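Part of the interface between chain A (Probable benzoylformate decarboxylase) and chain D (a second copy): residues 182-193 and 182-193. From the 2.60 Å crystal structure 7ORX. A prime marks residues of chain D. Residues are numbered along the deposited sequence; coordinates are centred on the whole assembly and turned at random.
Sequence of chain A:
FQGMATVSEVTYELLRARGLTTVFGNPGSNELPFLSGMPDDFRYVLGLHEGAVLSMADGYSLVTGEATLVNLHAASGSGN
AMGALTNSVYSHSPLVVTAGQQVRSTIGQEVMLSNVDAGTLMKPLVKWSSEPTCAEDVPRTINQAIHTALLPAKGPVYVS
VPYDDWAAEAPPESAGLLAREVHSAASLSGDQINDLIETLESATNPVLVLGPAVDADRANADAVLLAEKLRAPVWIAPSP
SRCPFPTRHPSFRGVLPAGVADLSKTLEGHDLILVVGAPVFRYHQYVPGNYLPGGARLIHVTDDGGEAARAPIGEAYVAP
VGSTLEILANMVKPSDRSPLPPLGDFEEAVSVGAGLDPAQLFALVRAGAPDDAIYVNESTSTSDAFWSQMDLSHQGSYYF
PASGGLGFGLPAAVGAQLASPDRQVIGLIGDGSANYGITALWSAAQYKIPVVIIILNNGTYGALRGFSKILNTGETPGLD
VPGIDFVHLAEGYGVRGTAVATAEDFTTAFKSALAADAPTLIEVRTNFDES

Chain A, residues 182-193: VHSAASLSGDQI
Chain D, residues 182-193: VHSAASLSGDQI

Two copies of one segment, residues 182-193 of chains A and D, pack against each other in opposite directions about a near-twofold centred on Ser187 and Ser187′, burying 533 Å² summed over both sides. Each copy leaves a strand that began before Val182 and ends at Ser184, crosses a loop (185-189) and enters a helix at Gly190 that runs on beyond Ile193. The CA register pairs Ala185 with Leu188′ (CA-CA 3.8 Å), Ala186 with Ser189′ (4.9 Å), Leu188 with Ala185′ (4.0 Å) and Ser189 with Ala186′ (4.9 Å).

Val182 (phi/psi -134/115, chi1 t) is extended and out of reach of chain D. His183 (-105/145) points its CA-CB bond toward the other stretch with chi1 m and chi2 -57°; the mate His183′ is similar, with chi1 m and chi2 -53°. The CA-CB bond of Ser184 (-94/134, chi1 m) points away from chain D, leaving its backbone to face the partner; its O lies 3.4 Å from Gln192′ OE1, an amide whose orientation is uncertain.

At Ala185 (-33/113) the chain leaves the strand and comes close to the partner: Ala185 CB lies 3.4 Å from Leu188′ CB and 3.3 Å from Ser187′ O. Ala186 (-101/39) bends the loop and sets its CB 4.0 Å from Ser189′ CB, while Ala186 N passes 3.8 Å from Ser189′ N.

Ser187 is almost fully stretched (-171/-173), with chi1 between wells at -139°. It meets its own mate, CA to CA at 6.1 Å, and here Ser187 O stands only 2.5 Å from Ser187′ O. Both atoms are acceptors, so this is a close approach without a hydrogen bond between them.

Leu188 (-142/153, chi1 p, chi2 t) is buried, and its CA-CB bond points away overall, yet CB itself touches the partner: Leu188 CB to Ala185′ CB is 3.5 Å, the counterpart of the Ala185 contact.

Ser189 (-42/145, chi1 147°, between wells) is the N-cap. Its OG accepts from Gln192 N at 3.2 Å, nearly straight at 164°, and from Asp191 N at 2.9 Å, a weak bond bent to 122°, so the side chain satisfies amides of the first turn that have no preceding helical carbonyl. Ser189 O accepts from Ile193 N at 3.3 Å, and Ser189′ repeats the whole arrangement.

Gly190 (-59/-38) and Asp191 (-60/-53, chi1 -107°, chi2 -31°) make no contact with chain D. Gln192 (-63/-30) directs its CA-CB bond toward chain D; chi1 is m, chi2 t and chi3 -23°, and it has the largest covered area, 61 Å². Its amide spans the backbone of the opposing strand end and loop: Gln192 NE2 donates to Ser184′ O at 2.9 Å and 171°, while Gln192 OE1 accepts a weak bond from Ala186′ N at 3.4 Å and 153°. Gln192 NE2 also lies 3.7 Å from His183′ CB. Ile193 (-61/-56, chi1 m, chi2 t) continues the helix, out of reach of the partner.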

ATOM      1  N   VAL A 182      12.367  -3.360 -26.564  1.00 97.89           N
ATOM      2  CA  VAL A 182      12.893  -2.310 -25.642  1.00 96.76           C
ATOM      3  C   VAL A 182      14.364  -2.622 -25.416  1.00 97.37           C
ATOM      4  O   VAL A 182      14.619  -3.628 -24.810  1.00 95.78           O
ATOM      5  CB  VAL A 182      12.167  -2.288 -24.283  1.00 93.99           C
ATOM      6  CG1 VAL A 182      12.824  -1.314 -23.338  1.00 94.86           C
ATOM      7  CG2 VAL A 182      10.676  -2.000 -24.397  1.00 93.85           C
ATOM      8  N   HIS A 183      15.294  -1.775 -25.842  1.00101.61           N
ATOM      9  CA  HIS A 183      16.750  -1.971 -25.607  1.00103.28           C
ATOM     10  C   HIS A 183      17.230  -0.998 -24.511  1.00105.10           C
ATOM     11  O   HIS A 183      16.735   0.140 -24.464  1.00103.12           O
ATOM     12  CB  HIS A 183      17.528  -1.757 -26.908  1.00107.58           C
ATOM     13  CG  HIS A 183      16.921  -2.428 -28.082  1.00110.67           C
ATOM     14  ND1 HIS A 183      16.682  -3.792 -28.104  1.00110.94           N
ATOM     15  CD2 HIS A 183      16.503  -1.941 -29.272  1.00114.17           C
ATOM     16  CE1 HIS A 183      16.147  -4.114 -29.265  1.00110.61           C
ATOM     17  NE2 HIS A 183      16.008  -2.997 -29.992  1.00113.41           N
ATOM     18  N   SER A 184      18.184  -1.417 -23.674  1.00104.80           N
ATOM     19  CA  SER A 184      18.935  -0.548 -22.742  1.00104.55           C
ATOM     20  C   SER A 184      20.235  -0.092 -23.409  1.00109.62           C
ATOM     21  O   SER A 184      20.913  -0.953 -23.969  1.00106.79           O
ATOM     22  CB  SER A 184      19.238  -1.294 -21.484  1.00101.98           C
ATOM     23  OG  SER A 184      18.069  -1.846 -20.947  1.00 97.71           O
ATOM     24  N   ALA A 185      20.575   1.204 -23.339  1.00115.54           N
ATOM     25  CA  ALA A 185      21.973   1.700 -23.432  1.00120.47           C
ATOM     26  C   ALA A 185      22.891   0.644 -22.798  1.00130.49           C
ATOM     27  O   ALA A 185      22.768   0.424 -21.561  1.00133.25           O
ATOM     28  CB  ALA A 185      22.135   3.032 -22.726  1.00116.77           C
ATOM     29  N   ALA A 186      23.743  -0.012 -23.606  1.00142.41           N
ATOM     30  CA  ALA A 186      24.747  -1.023 -23.171  1.00145.12           C
ATOM     31  C   ALA A 186      26.151  -0.383 -23.108  1.00152.69           C
ATOM     32  O   ALA A 186      27.130  -1.086 -23.461  1.00164.42           O
ATOM     33  CB  ALA A 186      24.714  -2.249 -24.066  1.00140.82           C
ATOM     34  N   SER A 187      26.260   0.881 -22.639  1.00150.26           N
ATOM     35  CA  SER A 187      27.524   1.548 -22.207  1.00142.71           C
ATOM     36  C   SER A 187      27.279   2.908 -21.509  1.00142.77           C
ATOM     37  O   SER A 187      26.089   3.284 -21.250  1.00138.23           O
ATOM     38  CB  SER A 187      28.469   1.681 -23.380  1.00143.79           C
ATOM     39  OG  SER A 187      29.799   1.397 -22.978  1.00145.40           O
ATOM     40  N   LEU A 188      28.397   3.611 -21.235  1.00144.03           N
ATOM     41  CA  LEU A 188      28.544   4.868 -20.441  1.00137.10           C
ATOM     42  C   LEU A 188      29.593   5.788 -21.094  1.00134.37           C
ATOM     43  O   LEU A 188      30.524   5.278 -21.741  1.00132.52           O
ATOM     44  CB  LEU A 188      28.953   4.520 -19.000  1.00137.67           C
ATOM     45  CG  LEU A 188      30.267   3.755 -18.799  1.00140.29           C
ATOM     46  CD1 LEU A 188      30.762   3.927 -17.365  1.00136.82           C
ATOM     47  CD2 LEU A 188      30.120   2.260 -19.131  1.00142.04           C
ATOM     48  N   SER A 189      29.448   7.099 -20.884  1.00129.38           N
ATOM     49  CA  SER A 189      30.208   8.202 -21.536  1.00128.63           C
ATOM     50  C   SER A 189      31.694   7.848 -21.645  1.00127.50           C
ATOM     51  O   SER A 189      32.205   7.190 -20.729  1.00123.37           O
ATOM     52  CB  SER A 189      29.998   9.517 -20.773  1.00129.34           C
ATOM     53  OG  SER A 189      31.142  10.364 -20.815  1.00129.28           O
ATOM     54  N   GLY A 190      32.336   8.284 -22.735  1.00126.76           N
ATOM     55  CA  GLY A 190      33.801   8.275 -22.934  1.00126.56           C
ATOM     56  C   GLY A 190      34.531   9.088 -21.872  1.00127.49           C
ATOM     57  O   GLY A 190      35.641   8.654 -21.441  1.00130.07           O
ATOM     58  N   ASP A 191      33.952  10.223 -21.450  1.00125.74           N
ATOM     59  CA  ASP A 191      34.519  11.085 -20.375  1.00124.83           C
ATOM     60  C   ASP A 191      34.611  10.252 -19.087  1.00119.90           C
ATOM     61  O   ASP A 191      35.744  10.159 -18.508  1.00116.02           O
ATOM     62  CB  ASP A 191      33.709  12.379 -20.181  1.00126.86           C
ATOM     63  CG  ASP A 191      34.374  13.658 -20.685  1.00126.26           C
ATOM     64  OD1 ASP A 191      35.632  13.736 -20.653  1.00123.64           O
ATOM     65  OD2 ASP A 191      33.622  14.573 -21.086  1.00125.18           O
ATOM     66  N   GLN A 192      33.483   9.635 -18.698  1.00114.92           N
ATOM     67  CA  GLN A 192      33.335   8.873 -17.429  1.00111.32           C
ATOM     68  C   GLN A 192      34.282   7.660 -17.386  1.00108.82           C
ATOM     69  O   GLN A 192      34.678   7.297 -16.252  1.00102.47           O
ATOM     70  CB  GLN A 192      31.890   8.415 -17.270  1.00112.61           C
ATOM     71  CG  GLN A 192      30.991   9.406 -16.540  1.00113.53           C
ATOM     72  CD  GLN A 192      29.527   9.028 -16.679  1.00112.48           C
ATOM     73  OE1 GLN A 192      29.131   8.317 -17.618  1.00114.36           O
ATOM     74  NE2 GLN A 192      28.668   9.525 -15.792  1.00113.52           N
ATOM     75  N   ILE A 193      34.630   7.060 -18.539  1.00112.10           N
ATOM     76  CA  ILE A 193      35.644   5.966 -18.631  1.00118.00           C
ATOM     77  C   ILE A 193      36.986   6.506 -18.132  1.00120.95           C
ATOM     78  O   ILE A 193      37.563   5.890 -17.210  1.00124.45           O
ATOM     79  CB  ILE A 193      35.792   5.396 -20.060  1.00121.46           C
ATOM     80  CG1 ILE A 193      34.685   4.387 -20.379  1.00121.11           C
ATOM     81  CG2 ILE A 193      37.178   4.788 -20.284  1.00125.43           C
ATOM     82  CD1 ILE A 193      34.295   4.316 -21.850  1.00121.03           C
TER
ATOM     83  N   VAL D 182      26.805   9.906  -7.050  1.00 91.08           N
ATOM     84  CA  VAL D 182      26.172   8.827  -7.857  1.00 90.41           C
ATOM     85  C   VAL D 182      26.117   9.305  -9.297  1.00 88.14           C
ATOM     86  O   VAL D 182      25.407  10.251  -9.525  1.00 86.80           O
ATOM     87  CB  VAL D 182      24.751   8.496  -7.363  1.00 91.00           C
ATOM     88  CG1 VAL D 182      24.075   7.500  -8.282  1.00 91.71           C
ATOM     89  CG2 VAL D 182      24.731   7.960  -5.945  1.00 92.39           C
ATOM     90  N   HIS D 183      26.805   8.656 -10.224  1.00 88.62           N
ATOM     91  CA  HIS D 183      26.796   9.040 -11.658  1.00 91.69           C
ATOM     92  C   HIS D 183      25.913   8.099 -12.483  1.00 95.07           C
ATOM     93  O   HIS D 183      25.908   6.910 -12.189  1.00 95.85           O
ATOM     94  CB  HIS D 183      28.230   9.026 -12.177  1.00 94.92           C
ATOM     95  CG  HIS D 183      29.156   9.826 -11.326  1.00 97.91           C
ATOM     96  ND1 HIS D 183      28.906  11.158 -10.990  1.00 95.68           N
ATOM     97  CD2 HIS D 183      30.316   9.482 -10.734  1.00100.25           C
ATOM     98  CE1 HIS D 183      29.881  11.584 -10.229  1.00 97.95           C
ATOM     99  NE2 HIS D 183      30.761  10.578 -10.071  1.00100.55           N
ATOM    100  N   SER D 184      25.194   8.621 -13.483  1.00 96.89           N
ATOM    101  CA  SER D 184      24.487   7.829 -14.516  1.00 97.06           C
ATOM    102  C   SER D 184      25.385   7.665 -15.740  1.00100.78           C
ATOM    103  O   SER D 184      25.885   8.678 -16.183  1.00 99.92           O
ATOM    104  CB  SER D 184      23.199   8.501 -14.867  1.00 96.26           C
ATOM    105  OG  SER D 184      22.428   8.663 -13.682  1.00 96.96           O
ATOM    106  N   ALA D 185      25.577   6.445 -16.263  1.00106.44           N
ATOM    107  CA  ALA D 185      25.998   6.208 -17.667  1.00115.81           C
ATOM    108  C   ALA D 185      25.344   7.299 -18.533  1.00124.82           C
ATOM    109  O   ALA D 185      24.070   7.314 -18.591  1.00129.04           O
ATOM    110  CB  ALA D 185      25.585   4.832 -18.159  1.00114.03           C
ATOM    111  N   ALA D 186      26.149   8.191 -19.141  1.00128.19           N
ATOM    112  CA  ALA D 186      25.688   9.285 -20.035  1.00130.45           C
ATOM    113  C   ALA D 186      25.912   8.909 -21.514  1.00138.30           C
ATOM    114  O   ALA D 186      26.216   9.832 -22.299  1.00145.70           O
ATOM    115  CB  ALA D 186      26.352  10.598 -19.671  1.00128.46           C
ATOM    116  N   SER D 187      25.691   7.631 -21.901  1.00147.17           N
ATOM    117  CA  SER D 187      25.548   7.166 -23.320  1.00146.22           C
ATOM    118  C   SER D 187      25.089   5.692 -23.433  1.00146.88           C
ATOM    119  O   SER D 187      24.746   5.060 -22.379  1.00145.99           O
ATOM    120  CB  SER D 187      26.838   7.403 -24.079  1.00147.14           C
ATOM    121  OG  SER D 187      26.572   7.874 -25.390  1.00146.99           O
ATOM    122  N   LEU D 188      25.118   5.177 -24.681  1.00145.42           N
ATOM    123  CA  LEU D 188      24.596   3.860 -25.168  1.00132.38           C
ATOM    124  C   LEU D 188      25.559   3.260 -26.205  1.00128.64           C
ATOM    125  O   LEU D 188      26.246   4.031 -26.896  1.00124.57           O
ATOM    126  CB  LEU D 188      23.205   4.059 -25.791  1.00130.34           C
ATOM    127  CG  LEU D 188      23.088   5.016 -26.984  1.00128.76           C
ATOM    128  CD1 LEU D 188      21.846   4.690 -27.820  1.00124.12           C
ATOM    129  CD2 LEU D 188      23.080   6.484 -26.523  1.00129.42           C
ATOM    130  N   SER D 189      25.557   1.928 -26.345  1.00129.62           N
ATOM    131  CA  SER D 189      26.528   1.122 -27.141  1.00129.06           C
ATOM    132  C   SER D 189      26.778   1.782 -28.500  1.00127.23           C
ATOM    133  O   SER D 189      25.821   2.365 -29.037  1.00124.76           O
ATOM    134  CB  SER D 189      26.038  -0.309 -27.297  1.00131.87           C
ATOM    135  OG  SER D 189      26.433  -0.885 -28.545  1.00137.82           O
ATOM    136  N   GLY D 190      28.013   1.688 -29.009  1.00126.84           N
ATOM    137  CA  GLY D 190      28.386   2.056 -30.391  1.00130.06           C
ATOM    138  C   GLY D 190      27.633   1.228 -31.427  1.00131.73           C
ATOM    139  O   GLY D 190      27.270   1.797 -32.491  1.00129.99           O
ATOM    140  N   ASP D 191      27.392  -0.062 -31.141  1.00133.63           N
ATOM    141  CA  ASP D 191      26.612  -0.974 -32.027  1.00138.46           C
ATOM    142  C   ASP D 191      25.195  -0.383 -32.184  1.00139.18           C
ATOM    143  O   ASP D 191      24.751  -0.173 -33.342  1.00140.87           O
ATOM    144  CB  ASP D 191      26.610  -2.422 -31.498  1.00139.89           C
ATOM    145  CG  ASP D 191      26.908  -3.516 -32.528  1.00140.55           C
ATOM    146  OD1 ASP D 191      27.667  -3.247 -33.466  1.00141.36           O
ATOM    147  OD2 ASP D 191      26.371  -4.638 -32.391  1.00139.28           O
ATOM    148  N   GLN D 192      24.543  -0.079 -31.056  1.00138.17           N
ATOM    149  CA  GLN D 192      23.138   0.407 -30.989  1.00135.03           C
ATOM    150  C   GLN D 192      22.970   1.764 -31.686  1.00131.68           C
ATOM    151  O   GLN D 192      21.855   2.005 -32.193  1.00130.60           O
ATOM    152  CB  GLN D 192      22.666   0.448 -29.535  1.00136.02           C
ATOM    153  CG  GLN D 192      21.974  -0.853 -29.105  1.00136.08           C
ATOM    154  CD  GLN D 192      22.104  -1.150 -27.624  1.00136.67           C
ATOM    155  OE1 GLN D 192      22.563  -0.305 -26.821  1.00139.85           O
ATOM    156  NE2 GLN D 192      21.804  -2.393 -27.266  1.00134.24           N
ATOM    157  N   ILE D 193      24.007   2.609 -31.724  1.00126.52           N
ATOM    158  CA  ILE D 193      23.992   3.886 -32.509  1.00128.40           C
ATOM    159  C   ILE D 193      23.809   3.544 -33.989  1.00131.29           C
ATOM    160  O   ILE D 193      22.870   4.082 -34.602  1.00132.86           O
ATOM    161  CB  ILE D 193      25.261   4.740 -32.301  1.00128.65           C
ATOM    162  CG1 ILE D 193      25.195   5.535 -30.990  1.00127.69           C
ATOM    163  CG2 ILE D 193      25.521   5.650 -33.501  1.00125.12           C
ATOM    164  CD1 ILE D 193      26.559   5.763 -30.342  1.00128.42           C
TER